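Local coordinates for protein glucoamylase (Thermoanaerobacterium thermosaccharolyticum, PDB 1LF6) that hydrolyses alpha-1,4-linked glucans, probably removing terminal glucose units one after another from non-reducing ends as beta-D-glucose, at residues Trp341-Tyr346 against Gln398-Ile403; Gly163-Gly168 against Ser225-Ile230; Glu98-Lys103 against Asn275-Trp280; Ile78-Lys83 against Asp148-Leu153. One frame throughout, in Å; residues are numbered along the deposited sequence.

Contact 1: Trp341-Tyr346 against Gln398-Ile403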
loop_
_atom_site.group_PDB
_atom_site.type_symbol
_atom_site.label_atom_id
_atom_site.label_comp_id
_atom_site.label_asym_id
_atom_site.label_seq_id
_atom_site.Cartn_x
_atom_site.Cartn_y
_atom_site.Cartn_z
ATOM N N TRP A 341 -0.916 -10.502 -3.516
ATOM C CA TRP A 341 -2.068 -11.340 -3.187
ATOM C C TRP A 341 -2.974 -11.371 -4.406
ATOM O O TRP A 341 -3.318 -10.331 -4.971
ATOM C CB TRP A 341 -2.868 -10.758 -2.021
ATOM C CG TRP A 341 -2.375 -11.110 -0.650
ATOM C CD1 TRP A 341 -2.793 -12.154 0.134
ATOM C CD2 TRP A 341 -1.441 -10.365 0.140
ATOM N NE1 TRP A 341 -2.185 -12.094 1.367
ATOM C CE2 TRP A 341 -1.350 -11.008 1.399
ATOM C CE3 TRP A 341 -0.674 -9.210 -0.091
ATOM C CZ2 TRP A 341 -0.522 -10.534 2.425
ATOM C CZ3 TRP A 341 0.148 -8.739 0.929
ATOM C CH2 TRP A 341 0.216 -9.402 2.176
ATOM N N SER A 342 -3.356 -12.574 -4.805
ATOM C CA SER A 342 -4.239 -12.761 -5.934
ATOM C C SER A 342 -5.516 -11.931 -5.755
ATOM O O SER A 342 -6.015 -11.319 -6.711
ATOM C CB SER A 342 -4.584 -14.246 -6.054
ATOM O OG SER A 342 -5.650 -14.463 -6.952
ATOM N N ARG A 343 -6.032 -11.909 -4.526
ATOM C CA ARG A 343 -7.255 -11.173 -4.215
ATOM C C ARG A 343 -7.071 -9.681 -4.475
ATOM O O ARG A 343 -7.800 -9.090 -5.273
ATOM C CB ARG A 343 -7.666 -11.427 -2.750
ATOM C CG ARG A 343 -8.837 -10.576 -2.250
ATOM C CD ARG A 343 -9.210 -10.917 -0.805
ATOM N NE ARG A 343 -8.022 -11.121 0.029
ATOM C CZ ARG A 343 -7.557 -12.311 0.391
ATOM N NH1 ARG A 343 -8.178 -13.418 0.008
ATOM N NH2 ARG A 343 -6.458 -12.392 1.123
ATOM N N ASP A 344 -6.091 -9.077 -3.817
ATOM C CA ASP A 344 -5.844 -7.652 -4.004
ATOM C C ASP A 344 -5.552 -7.317 -5.465
ATOM O O ASP A 344 -6.066 -6.338 -5.995
ATOM C CB ASP A 344 -4.684 -7.189 -3.112
ATOM C CG ASP A 344 -5.000 -7.336 -1.629
ATOM O OD1 ASP A 344 -4.825 -6.357 -0.872
ATOM O OD2 ASP A 344 -5.432 -8.432 -1.228
ATOM N N LEU A 345 -4.734 -8.139 -6.114
ATOM C CA LEU A 345 -4.376 -7.919 -7.513
ATOM C C LEU A 345 -5.634 -7.923 -8.387
ATOM O O LEU A 345 -5.790 -7.094 -9.284
ATOM C CB LEU A 345 -3.396 -9.007 -7.967
ATOM C CG LEU A 345 -2.721 -8.899 -9.337
ATOM C CD1 LEU A 345 -1.984 -7.569 -9.453
ATOM C CD2 LEU A 345 -1.747 -10.059 -9.511
ATOM N N TYR A 346 -6.526 -8.864 -8.107
ATOM C CA TYR A 346 -7.790 -9.002 -8.827
ATOM C C TYR A 346 -8.584 -7.703 -8.759
ATOM O O TYR A 346 -9.067 -7.196 -9.774
ATOM C CB TYR A 346 -8.598 -10.151 -8.201
ATOM C CG TYR A 346 -10.064 -10.220 -8.583
ATOM C CD1 TYR A 346 -10.464 -10.596 -9.868
ATOM C CD2 TYR A 346 -11.057 -9.926 -7.646
ATOM C CE1 TYR A 346 -11.819 -10.682 -10.209
ATOM C CE2 TYR A 346 -12.411 -10.008 -7.975
ATOM C CZ TYR A 346 -12.785 -10.387 -9.258
ATOM O OH TYR A 346 -14.121 -10.471 -9.581
ATOM N N GLN A 398 -8.030 -18.744 -5.667
ATOM C CA GLN A 398 -7.866 -19.663 -6.790
ATOM C C GLN A 398 -8.870 -19.267 -7.869
ATOM O O GLN A 398 -8.634 -19.455 -9.068
ATOM C CB GLN A 398 -8.160 -21.110 -6.370
ATOM C CG GLN A 398 -7.461 -21.573 -5.103
ATOM C CD GLN A 398 -5.958 -21.391 -5.159
ATOM O OE1 GLN A 398 -5.311 -21.731 -6.156
ATOM N NE2 GLN A 398 -5.389 -20.860 -4.080
ATOM N N ALA A 399 -9.992 -18.711 -7.427
ATOM C CA ALA A 399 -11.080 -18.314 -8.315
ATOM C C ALA A 399 -10.934 -16.974 -9.027
ATOM O O ALA A 399 -11.250 -16.862 -10.215
ATOM C CB ALA A 399 -12.396 -18.330 -7.536
ATOM N N ASP A 400 -10.462 -15.960 -8.307
ATOM C CA ASP A 400 -10.332 -14.625 -8.879
ATOM C C ASP A 400 -9.573 -14.532 -10.193
ATOM O O ASP A 400 -10.001 -13.837 -11.105
ATOM C CB ASP A 400 -9.739 -13.661 -7.843
ATOM C CG ASP A 400 -10.714 -13.374 -6.705
ATOM O OD1 ASP A 400 -11.931 -13.575 -6.916
ATOM O OD2 ASP A 400 -10.275 -12.942 -5.621
ATOM N N PRO A 401 -8.427 -15.217 -10.305
ATOM C CA PRO A 401 -7.719 -15.117 -11.582
ATOM C C PRO A 401 -8.551 -15.665 -12.747
ATOM O O PRO A 401 -8.410 -15.208 -13.885
ATOM C CB PRO A 401 -6.425 -15.895 -11.330
ATOM C CG PRO A 401 -6.742 -16.758 -10.132
ATOM C CD PRO A 401 -7.599 -15.883 -9.287
ATOM N N ILE A 402 -9.423 -16.632 -12.462
ATOM C CA ILE A 402 -10.275 -17.197 -13.505
ATOM C C ILE A 402 -11.310 -16.157 -13.912
ATOM O O ILE A 402 -11.573 -15.963 -15.096
ATOM C CB ILE A 402 -11.055 -18.449 -13.031
ATOM C CG1 ILE A 402 -10.094 -19.553 -12.590
ATOM C CG2 ILE A 402 -11.955 -18.940 -14.165
ATOM C CD1 ILE A 402 -10.800 -20.767 -11.991
ATOM N N ILE A 403 -11.900 -15.501 -12.917
ATOM C CA ILE A 403 -12.910 -14.483 -13.167
ATOM C C ILE A 403 -12.307 -13.341 -13.986
ATOM O O ILE A 403 -12.954 -12.810 -14.886
ATOM C CB ILE A 403 -13.486 -13.937 -11.836
ATOM C CG1 ILE A 403 -14.103 -15.094 -11.034
ATOM C CG2 ILE A 403 -14.546 -12.867 -12.109
ATOM C CD1 ILE A 403 -14.575 -14.705 -9.651
#
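Tyr346 and Asp400 join helices 342-355 and 395-407 of the catalytic (alpha/alpha) barrel. The two short helical segments run in nearly the same direction, 27° apart, with their axes 8.8 Å apart at closest approach. The Tyr346 ring lies flat against the Asp400 side chain. Ring and carboxylate planes are only 7° apart, and Asp400 CG sits 3.6 Å above the ring, off toward its rim. Asp400 CB makes a CH-pi contact 3.9 Å from the ring centroid. Tyr346 CG is anti to the backbone N (chi1 165°) and lies 3.5 Å from Asp400 CB. At the far end of the ring, Tyr346 OH meets Ile403 CG2 at 3.5 Å. An alanine in place of Tyr346 would probably open a gap beside Ile403 and leave the Asp400 carboxylate without its stacking partner. One turn earlier, Ser342 OG packs 3.4 Å from Pro401 CD while it is hydrogen-bonded to Glu397 O. Asp400 OD2 comes to 3.8 Å from Arg343 CA. The Arg343 guanidinium leads elsewhere, to Asp396 and Gln394, and lies close to Glu438, the likely proton donor. Buried helices running side by side in like direction, close to the probable catalytic acid, belong to the six-hairpin toroid of family 15 glycosidases.

Contact 2: Gly163-Gly168 against Ser225-Ile230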
loop_
_atom_site.group_PDB
_atom_site.type_symbol
_atom_site.label_atom_id
_atom_site.label_comp_id
_atom_site.label_asym_id
_atom_site.label_seq_id
_atom_site.Cartn_x
_atom_site.Cartn_y
_atom_site.Cartn_z
ATOM N N GLY A 163 17.873 -1.813 9.097
ATOM C CA GLY A 163 18.581 -0.647 9.588
ATOM C C GLY A 163 19.930 -0.940 10.202
ATOM O O GLY A 163 20.772 -0.047 10.309
ATOM N N SER A 164 20.143 -2.189 10.603
ATOM C CA SER A 164 21.401 -2.584 11.224
ATOM C C SER A 164 22.468 -2.886 10.184
ATOM O O SER A 164 22.166 -3.156 9.017
ATOM C CB SER A 164 21.193 -3.824 12.097
ATOM O OG SER A 164 20.947 -4.963 11.294
ATOM N N TYR A 165 23.718 -2.841 10.629
ATOM C CA TYR A 165 24.875 -3.114 9.785
ATOM C C TYR A 165 24.896 -2.376 8.446
ATOM O O TYR A 165 25.165 -2.971 7.402
ATOM C CB TYR A 165 25.005 -4.619 9.540
ATOM C CG TYR A 165 26.434 -5.077 9.362
ATOM C CD1 TYR A 165 27.322 -5.090 10.441
ATOM C CD2 TYR A 165 26.904 -5.497 8.118
ATOM C CE1 TYR A 165 28.644 -5.513 10.281
ATOM C CE2 TYR A 165 28.221 -5.920 7.947
ATOM C CZ TYR A 165 29.084 -5.926 9.033
ATOM O OH TYR A 165 30.385 -6.339 8.862
ATOM N N ASN A 166 24.608 -1.083 8.480
ATOM C CA ASN A 166 24.649 -0.261 7.275
ATOM C C ASN A 166 26.023 0.405 7.267
ATOM O O ASN A 166 26.390 1.084 8.226
ATOM C CB ASN A 166 23.554 0.809 7.317
ATOM C CG ASN A 166 22.233 0.320 6.742
ATOM O OD1 ASN A 166 21.977 0.453 5.545
ATOM N ND2 ASN A 166 21.395 -0.261 7.595
ATOM N N GLU A 167 26.783 0.200 6.198
ATOM C CA GLU A 167 28.114 0.783 6.095
ATOM C C GLU A 167 28.048 2.177 5.490
ATOM O O GLU A 167 27.590 2.349 4.361
ATOM C CB GLU A 167 29.020 -0.100 5.236
ATOM C CG GLU A 167 30.495 0.285 5.292
ATOM C CD GLU A 167 31.361 -0.580 4.397
ATOM O OE1 GLU A 167 31.156 -1.810 4.382
ATOM O OE2 GLU A 167 32.254 -0.032 3.715
ATOM N N GLY A 168 28.506 3.170 6.246
ATOM C CA GLY A 168 28.495 4.536 5.760
ATOM C C GLY A 168 29.892 5.116 5.641
ATOM O O GLY A 168 30.774 4.801 6.440
ATOM N N SER A 225 33.089 7.659 8.523
ATOM C CA SER A 225 33.024 6.205 8.426
ATOM C C SER A 225 32.286 5.604 9.621
ATOM O O SER A 225 32.447 6.056 10.755
ATOM C CB SER A 225 34.442 5.631 8.349
ATOM O OG SER A 225 34.433 4.217 8.316
ATOM N N ALA A 226 31.471 4.584 9.358
ATOM C CA ALA A 226 30.706 3.910 10.405
ATOM C C ALA A 226 29.956 2.715 9.823
ATOM O O ALA A 226 29.710 2.661 8.614
ATOM C CB ALA A 226 29.722 4.885 11.048
ATOM N N ARG A 227 29.605 1.754 10.676
ATOM C CA ARG A 227 28.870 0.572 10.230
ATOM C C ARG A 227 27.952 0.029 11.317
ATOM O O ARG A 227 28.403 -0.336 12.401
ATOM C CB ARG A 227 29.828 -0.530 9.764
ATOM C CG ARG A 227 29.107 -1.744 9.201
ATOM C CD ARG A 227 30.021 -2.624 8.381
ATOM N NE ARG A 227 31.101 -3.184 9.179
ATOM C CZ ARG A 227 32.075 -3.939 8.686
ATOM N NH1 ARG A 227 32.100 -4.222 7.390
ATOM N NH2 ARG A 227 33.022 -4.411 9.487
ATOM N N GLY A 228 26.662 -0.020 11.003
ATOM C CA GLY A 228 25.659 -0.505 11.935
ATOM C C GLY A 228 24.402 0.318 11.728
ATOM O O GLY A 228 24.042 0.617 10.585
ATOM N N ASN A 229 23.721 0.667 12.815
ATOM C CA ASN A 229 22.531 1.505 12.714
ATOM C C ASN A 229 23.061 2.931 12.685
ATOM O O ASN A 229 23.241 3.568 13.721
ATOM C CB ASN A 229 21.600 1.307 13.913
ATOM C CG ASN A 229 20.657 0.129 13.728
ATOM O OD1 ASN A 229 21.032 -1.022 13.930
ATOM N ND2 ASN A 229 19.426 0.419 13.320
ATOM N N ILE A 230 23.315 3.423 11.481
ATOM C CA ILE A 230 23.885 4.746 11.312
ATOM C C ILE A 230 22.928 5.824 10.825
ATOM O O ILE A 230 21.814 5.547 10.386
ATOM C CB ILE A 230 25.064 4.685 10.336
ATOM C CG1 ILE A 230 24.564 4.283 8.948
ATOM C CG2 ILE A 230 26.084 3.665 10.829
ATOM C CD1 ILE A 230 25.640 4.275 7.877
#
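Asn166 and Gly228 exchange two backbone hydrogen bonds, and Gly168 and Ala226 exchange two more. Asn166 N gives to Gly228 O at 2.8 Å. Gly228 N returns a bond to Asn166 O from well above the carbonyl plane. The Gly168 N bond to Ala226 O is the straightest of the four, at 171°. Ala226 N gives to Gly168 O. Between these pairs, Arg227 N points elsewhere and is taken by Tyr203 OH. This is an antiparallel pairing in the larger sheet of the N-terminal beta-sandwich domain. Strand 225-228 ends at Gly228, and strand 230-236 belongs to the other sheet, so Asn229 lies where the chain passes between the two. Ile230 CD1 packs 3.3 Å from Asn166 O. Asn229 OD1 presses on Ser164 CA at 3.1 Å, and ND2 has a weak bond to Asp331 of the catalytic family region. An alanine in place of Asn229 would probably leave Ser164 without this neighbour and Asp331 without its weak donor. Asn166 ND2 bonds to Gln162 O and, weakly, to Gly163 O, while its OD1 accepts from Ile159 N. On the outer side, Arg227 lies alongside Tyr165, with CD 3.8 Å from the ring centroid as a CH-pi contact. Tyr165 OH stands over the centre of the Arg227 guanidinium without a hydrogen bond. Arg227 NH1 also forms a long salt bridge with Glu167 OE1, at 4.0 Å.

Contact 3: Glu98-Lys103 against Asn275-Trp280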
loop_
_atom_site.group_PDB
_atom_site.type_symbol
_atom_site.label_atom_id
_atom_site.label_comp_id
_atom_site.label_asym_id
_atom_site.label_seq_id
_atom_site.Cartn_x
_atom_site.Cartn_y
_atom_site.Cartn_z
ATOM N N GLU A 98 0.455 18.787 -0.812
ATOM C CA GLU A 98 -0.338 19.028 -2.011
ATOM C C GLU A 98 0.493 18.518 -3.176
ATOM O O GLU A 98 1.722 18.571 -3.126
ATOM C CB GLU A 98 -0.637 20.524 -2.189
ATOM C CG GLU A 98 0.560 21.370 -2.600
ATOM C CD GLU A 98 0.170 22.764 -3.075
ATOM O OE1 GLU A 98 1.075 23.534 -3.465
ATOM O OE2 GLU A 98 -1.036 23.097 -3.061
ATOM N N LYS A 99 -0.159 18.000 -4.214
ATOM C CA LYS A 99 0.574 17.493 -5.377
ATOM C C LYS A 99 0.845 18.625 -6.362
ATOM O O LYS A 99 0.166 19.649 -6.331
ATOM C CB LYS A 99 -0.218 16.377 -6.076
ATOM C CG LYS A 99 -0.611 15.214 -5.159
ATOM C CD LYS A 99 -0.877 13.924 -5.927
ATOM C CE LYS A 99 -1.993 14.062 -6.955
ATOM N NZ LYS A 99 -3.293 14.455 -6.334
ATOM N N PHE A 100 1.839 18.437 -7.228
ATOM C CA PHE A 100 2.183 19.444 -8.231
ATOM C C PHE A 100 0.925 19.737 -9.045
ATOM O O PHE A 100 0.583 20.893 -9.286
ATOM C CB PHE A 100 3.300 18.922 -9.147
ATOM C CG PHE A 100 4.627 18.736 -8.451
ATOM C CD1 PHE A 100 5.618 17.947 -9.025
ATOM C CD2 PHE A 100 4.891 19.354 -7.227
ATOM C CE1 PHE A 100 6.845 17.770 -8.399
ATOM C CE2 PHE A 100 6.119 19.182 -6.593
ATOM C CZ PHE A 100 7.096 18.388 -7.182
ATOM N N THR A 101 0.242 18.676 -9.465
ATOM C CA THR A 101 -1.002 18.785 -10.221
ATOM C C THR A 101 -1.865 17.580 -9.855
ATOM O O THR A 101 -1.404 16.663 -9.173
ATOM C CB THR A 101 -0.773 18.747 -11.748
ATOM O OG1 THR A 101 -0.344 17.436 -12.133
ATOM C CG2 THR A 101 0.278 19.770 -12.166
ATOM N N ASP A 102 -3.114 17.591 -10.309
ATOM C CA ASP A 102 -4.042 16.498 -10.047
ATOM C C ASP A 102 -3.744 15.268 -10.901
ATOM O O ASP A 102 -4.388 14.227 -10.755
ATOM C CB ASP A 102 -5.480 16.948 -10.314
ATOM C CG ASP A 102 -6.082 17.695 -9.145
ATOM O OD1 ASP A 102 -7.259 18.113 -9.249
ATOM O OD2 ASP A 102 -5.387 17.860 -8.118
ATOM N N LYS A 103 -2.769 15.380 -11.795
ATOM C CA LYS A 103 -2.431 14.255 -12.659
ATOM C C LYS A 103 -0.950 13.907 -12.614
ATOM O O LYS A 103 -0.363 13.514 -13.623
ATOM C CB LYS A 103 -2.875 14.547 -14.100
ATOM C CG LYS A 103 -4.394 14.699 -14.245
ATOM C CD LYS A 103 -4.823 15.067 -15.661
ATOM C CE LYS A 103 -6.343 15.159 -15.779
ATOM N NZ LYS A 103 -6.792 15.570 -17.150
ATOM N N ASN A 275 9.274 16.996 -16.763
ATOM C CA ASN A 275 9.288 15.690 -17.422
ATOM C C ASN A 275 8.591 14.655 -16.542
ATOM O O ASN A 275 7.902 13.761 -17.036
ATOM C CB ASN A 275 10.727 15.234 -17.696
ATOM C CG ASN A 275 11.409 16.054 -18.784
ATOM O OD1 ASN A 275 12.601 15.891 -19.040
ATOM N ND2 ASN A 275 10.652 16.933 -19.431
ATOM N N TYR A 276 8.788 14.776 -15.232
ATOM C CA TYR A 276 8.174 13.852 -14.287
ATOM C C TYR A 276 6.664 14.017 -14.365
ATOM O O TYR A 276 5.924 13.038 -14.513
ATOM C CB TYR A 276 8.663 14.149 -12.864
ATOM C CG TYR A 276 8.097 13.233 -11.796
ATOM C CD1 TYR A 276 8.696 12.008 -11.503
ATOM C CD2 TYR A 276 6.963 13.599 -11.072
ATOM C CE1 TYR A 276 8.176 11.166 -10.507
ATOM C CE2 TYR A 276 6.436 12.769 -10.079
ATOM C CZ TYR A 276 7.047 11.558 -9.802
ATOM O OH TYR A 276 6.527 10.747 -8.817
ATOM N N ILE A 277 6.217 15.268 -14.290
ATOM C CA ILE A 277 4.796 15.595 -14.345
ATOM C C ILE A 277 4.145 15.196 -15.669
ATOM O O ILE A 277 3.068 14.598 -15.676
ATOM C CB ILE A 277 4.572 17.111 -14.109
ATOM C CG1 ILE A 277 5.043 17.487 -12.705
ATOM C CG2 ILE A 277 3.103 17.465 -14.291
ATOM C CD1 ILE A 277 5.056 18.987 -12.438
ATOM N N ASP A 278 4.797 15.522 -16.784
ATOM C CA ASP A 278 4.258 15.199 -18.105
ATOM C C ASP A 278 4.027 13.703 -18.289
ATOM O O ASP A 278 3.015 13.289 -18.853
ATOM C CB ASP A 278 5.190 15.690 -19.223
ATOM C CG ASP A 278 5.301 17.201 -19.276
ATOM O OD1 ASP A 278 4.287 17.887 -19.023
ATOM O OD2 ASP A 278 6.402 17.705 -19.591
ATOM N N GLU A 279 4.973 12.894 -17.822
ATOM C CA GLU A 279 4.855 11.448 -17.953
ATOM C C GLU A 279 3.613 10.935 -17.235
ATOM O O GLU A 279 2.882 10.090 -17.761
ATOM C CB GLU A 279 6.102 10.758 -17.394
ATOM C CG GLU A 279 6.682 9.710 -18.328
ATOM C CD GLU A 279 7.941 9.052 -17.786
ATOM O OE1 GLU A 279 8.561 8.257 -18.527
ATOM O OE2 GLU A 279 8.314 9.323 -16.624
ATOM N N TRP A 280 3.381 11.451 -16.032
ATOM C CA TRP A 280 2.224 11.058 -15.240
ATOM C C TRP A 280 0.925 11.605 -15.825
ATOM O O TRP A 280 -0.107 10.938 -15.789
ATOM C CB TRP A 280 2.387 11.543 -13.796
ATOM C CG TRP A 280 3.079 10.550 -12.921
ATOM C CD1 TRP A 280 4.250 10.726 -12.241
ATOM C CD2 TRP A 280 2.658 9.207 -12.657
ATOM N NE1 TRP A 280 4.587 9.574 -11.570
ATOM C CE2 TRP A 280 3.625 8.625 -11.808
ATOM C CE3 TRP A 280 1.554 8.438 -13.056
ATOM C CZ2 TRP A 280 3.524 7.307 -11.350
ATOM C CZ3 TRP A 280 1.452 7.130 -12.603
ATOM C CH2 TRP A 280 2.433 6.577 -11.757
#
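Ile277 and Trp280 bring helix 269-284 against Phe100, Thr101 and Lys103 in segment 98-103. At the start of the helical segment, Asn275 O accepts from Glu279 N and holds the helix turn. Tyr276 comes next. Its ring has Trp280 CD1 over one face, 3.7 Å above the plane, and its OH is bonded to Leu105 O, just past segment 98-103. Ile277 does most of the touching. Its CG1 is anti to the carbonyl carbon (chi1 -63°). CD1 at the end of that branch meets Phe100 CD1 at 3.6 Å and Phe100 CB at 3.7 Å. The two side chains cross at about a right angle. Phe100 also makes a cation-pi contact with Lys273, one turn before Ile277. The other branch, Ile277 CG2, lies 4.1 Å from Thr101 OG1. That hydroxyl oxygen accepts from Lys103 N at 3.2 Å, which makes an ST turn, and it is also bonded to Ser104 OG. The turn brings the backbone of Lys103 up to the helix. Trp280 closes the segment. Its backbone C lies 3.2 Å from Lys103 O, and its CB is near the same oxygen. Lys103 O itself has a weak hydrogen bond with Thr281 OG1. The Trp280 indole leads away, and NE1 is bonded to Thr42 O. With no hydrogen bond between the segments, the contact rests on apolar packing of Ile277 on Phe100 and on the close approach of the Lys103 carbonyl, while the polar groups named here bond within their own segment or to residues outside the two.

Contact 4: Ile78-Lys83 against Asp148-Leu153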
loop_
_atom_site.group_PDB
_atom_site.type_symbol
_atom_site.label_atom_id
_atom_site.label_comp_id
_atom_site.label_asym_id
_atom_site.label_seq_id
_atom_site.Cartn_x
_atom_site.Cartn_y
_atom_site.Cartn_z
ATOM N N ILE A 78 16.629 19.045 10.486
ATOM C CA ILE A 78 16.675 19.397 11.897
ATOM C C ILE A 78 17.190 20.830 11.949
ATOM O O ILE A 78 18.203 21.153 11.324
ATOM C CB ILE A 78 17.645 18.496 12.696
ATOM C CG1 ILE A 78 17.290 17.023 12.479
ATOM C CG2 ILE A 78 17.563 18.841 14.180
ATOM C CD1 ILE A 78 15.873 16.663 12.895
ATOM N N VAL A 79 16.487 21.689 12.678
ATOM C CA VAL A 79 16.890 23.086 12.781
ATOM C C VAL A 79 17.136 23.501 14.223
ATOM O O VAL A 79 16.492 23.003 15.144
ATOM C CB VAL A 79 15.824 24.025 12.163
ATOM C CG1 VAL A 79 14.461 23.687 12.715
ATOM C CG2 VAL A 79 16.158 25.477 12.466
ATOM N N THR A 80 18.085 24.411 14.407
ATOM C CA THR A 80 18.422 24.909 15.729
ATOM C C THR A 80 18.924 26.344 15.625
ATOM O O THR A 80 19.192 26.840 14.530
ATOM C CB THR A 80 19.522 24.048 16.385
ATOM O OG1 THR A 80 19.719 24.478 17.736
ATOM C CG2 THR A 80 20.833 24.182 15.624
ATOM N N ASP A 81 19.041 27.006 16.771
ATOM C CA ASP A 81 19.531 28.378 16.818
ATOM C C ASP A 81 20.991 28.355 17.257
ATOM O O ASP A 81 21.636 29.398 17.376
ATOM C CB ASP A 81 18.706 29.200 17.808
ATOM C CG ASP A 81 18.761 28.641 19.221
ATOM O OD1 ASP A 81 18.152 29.250 20.126
ATOM O OD2 ASP A 81 19.413 27.594 19.428
ATOM N N GLY A 82 21.501 27.149 17.493
ATOM C CA GLY A 82 22.877 26.981 17.930
ATOM C C GLY A 82 23.053 27.385 19.382
ATOM O O GLY A 82 24.172 27.432 19.894
ATOM N N LYS A 83 21.938 27.664 20.050
ATOM C CA LYS A 83 21.967 28.092 21.441
ATOM C C LYS A 83 21.120 27.236 22.376
ATOM O O LYS A 83 21.628 26.696 23.356
ATOM C CB LYS A 83 21.503 29.545 21.546
ATOM C CG LYS A 83 22.286 30.513 20.680
ATOM C CD LYS A 83 21.717 31.917 20.786
ATOM C CE LYS A 83 22.451 32.873 19.867
ATOM N NZ LYS A 83 21.870 34.239 19.942
ATOM N N ASP A 148 20.408 33.439 12.134
ATOM C CA ASP A 148 20.246 33.046 13.529
ATOM C C ASP A 148 19.866 31.573 13.638
ATOM O O ASP A 148 19.624 31.067 14.735
ATOM C CB ASP A 148 19.168 33.898 14.200
ATOM C CG ASP A 148 19.509 35.375 14.200
ATOM O OD1 ASP A 148 20.603 35.737 14.688
ATOM O OD2 ASP A 148 18.680 36.178 13.717
ATOM N N TYR A 149 19.828 30.887 12.501
ATOM C CA TYR A 149 19.454 29.481 12.479
ATOM C C TYR A 149 20.473 28.579 11.794
ATOM O O TYR A 149 21.280 29.026 10.977
ATOM C CB TYR A 149 18.095 29.324 11.787
ATOM C CG TYR A 149 16.961 30.036 12.491
ATOM C CD1 TYR A 149 16.426 29.530 13.675
ATOM C CD2 TYR A 149 16.435 31.224 11.985
ATOM C CE1 TYR A 149 15.393 30.190 14.340
ATOM C CE2 TYR A 149 15.402 31.893 12.643
ATOM C CZ TYR A 149 14.886 31.371 13.817
ATOM O OH TYR A 149 13.861 32.017 14.469
ATOM N N LYS A 150 20.428 27.300 12.149
ATOM C CA LYS A 150 21.306 26.297 11.560
ATOM C C LYS A 150 20.390 25.206 11.021
ATOM O O LYS A 150 19.422 24.824 11.676
ATOM C CB LYS A 150 22.254 25.704 12.608
ATOM C CG LYS A 150 23.418 26.598 13.019
ATOM C CD LYS A 150 22.963 27.777 13.864
ATOM C CE LYS A 150 24.162 28.571 14.372
ATOM N NZ LYS A 150 23.757 29.819 15.076
ATOM N N LEU A 151 20.689 24.707 9.828
ATOM C CA LEU A 151 19.867 23.668 9.227
ATOM C C LEU A 151 20.685 22.414 8.968
ATOM O O LEU A 151 21.733 22.467 8.322
ATOM C CB LEU A 151 19.263 24.171 7.914
ATOM C CG LEU A 151 18.331 23.208 7.182
ATOM C CD1 LEU A 151 17.064 22.988 7.994
ATOM C CD2 LEU A 151 17.994 23.782 5.816
ATOM N N TYR A 152 20.204 21.284 9.476
ATOM C CA TYR A 152 20.902 20.020 9.293
ATOM C C TYR A 152 20.002 18.971 8.651
ATOM O O TYR A 152 18.798 18.927 8.901
ATOM C CB TYR A 152 21.428 19.500 10.636
ATOM C CG TYR A 152 22.211 20.526 11.430
ATOM C CD1 TYR A 152 21.559 21.441 12.255
ATOM C CD2 TYR A 152 23.603 20.594 11.341
ATOM C CE1 TYR A 152 22.271 22.398 12.973
ATOM C CE2 TYR A 152 24.326 21.549 12.054
ATOM C CZ TYR A 152 23.652 22.449 12.867
ATOM O OH TYR A 152 24.357 23.406 13.566
ATOM N N LEU A 153 20.607 18.131 7.820
ATOM C CA LEU A 153 19.897 17.068 7.124
ATOM C C LEU A 153 20.334 15.730 7.707
ATOM O O LEU A 153 21.531 15.452 7.805
ATOM C CB LEU A 153 20.226 17.113 5.628
ATOM C CG LEU A 153 19.510 16.111 4.714
ATOM C CD1 LEU A 153 18.016 16.386 4.741
ATOM C CD2 LEU A 153 20.045 16.229 3.292
#
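Ile78 pairs with Tyr152 and Thr80 with Lys150 in antiparallel hydrogen-bonded pairs, while Val79 and Leu151 form the non-hydrogen-bonded pair between them. Each hydrogen-bonded pair exchanges two backbone bonds; Ile78 N to Tyr152 O measures 2.7 Å. On the face of Ile78, Thr80, Lys150 and Tyr152, Thr80 CG2 meets the edge of the Tyr152 ring, 3.5 Å from CE1. Thr80 CG2 also lies 3.7 Å from Lys150 CB. The Lys150 chain bends at chi2 (71°), which turns CD toward the end of the first strand. NZ then reaches Asp81 O at 3.2 Å, from well above the carbonyl plane. Val79 and Leu151 lie on the other face, where Val79 CG2 packs 4.2 Å from Tyr149 CD1. Past the strand end, two side chains hold the turn. Thr80 OG1 accepts from Gly82 N in an ST turn, and it is also hydrogen-bonded to Phe85 O. Asp81 OD2 accepts from Lys83 N in an Asx turn. Helix 209-216 covers Ile78 and Tyr152. Strands 70-80 and 150-157 are neighbours inside an antiparallel sheet, as expected in the beta-sandwich of the N-terminal domain.

From the N terminus, residues 78-83 come first, followed by 98-103. Contact 4 closes at 148-153, before the partner of 98-103 has been reached, so contacts 3 and 4 cross. Contact 2 then opens at 163-168 and closes at 225-230, wholly within the long loop of contact 3, which ends at 275-280. These three belong to the N-terminal domain. Contact 4 joins strands of the smaller sheet, contact 2 joins strands of the larger one, and contact 3 sets a late helix against a turn of the larger sheet. Contact 1 follows separately in the catalytic barrel, its centre about 52 Å from that of contact 4.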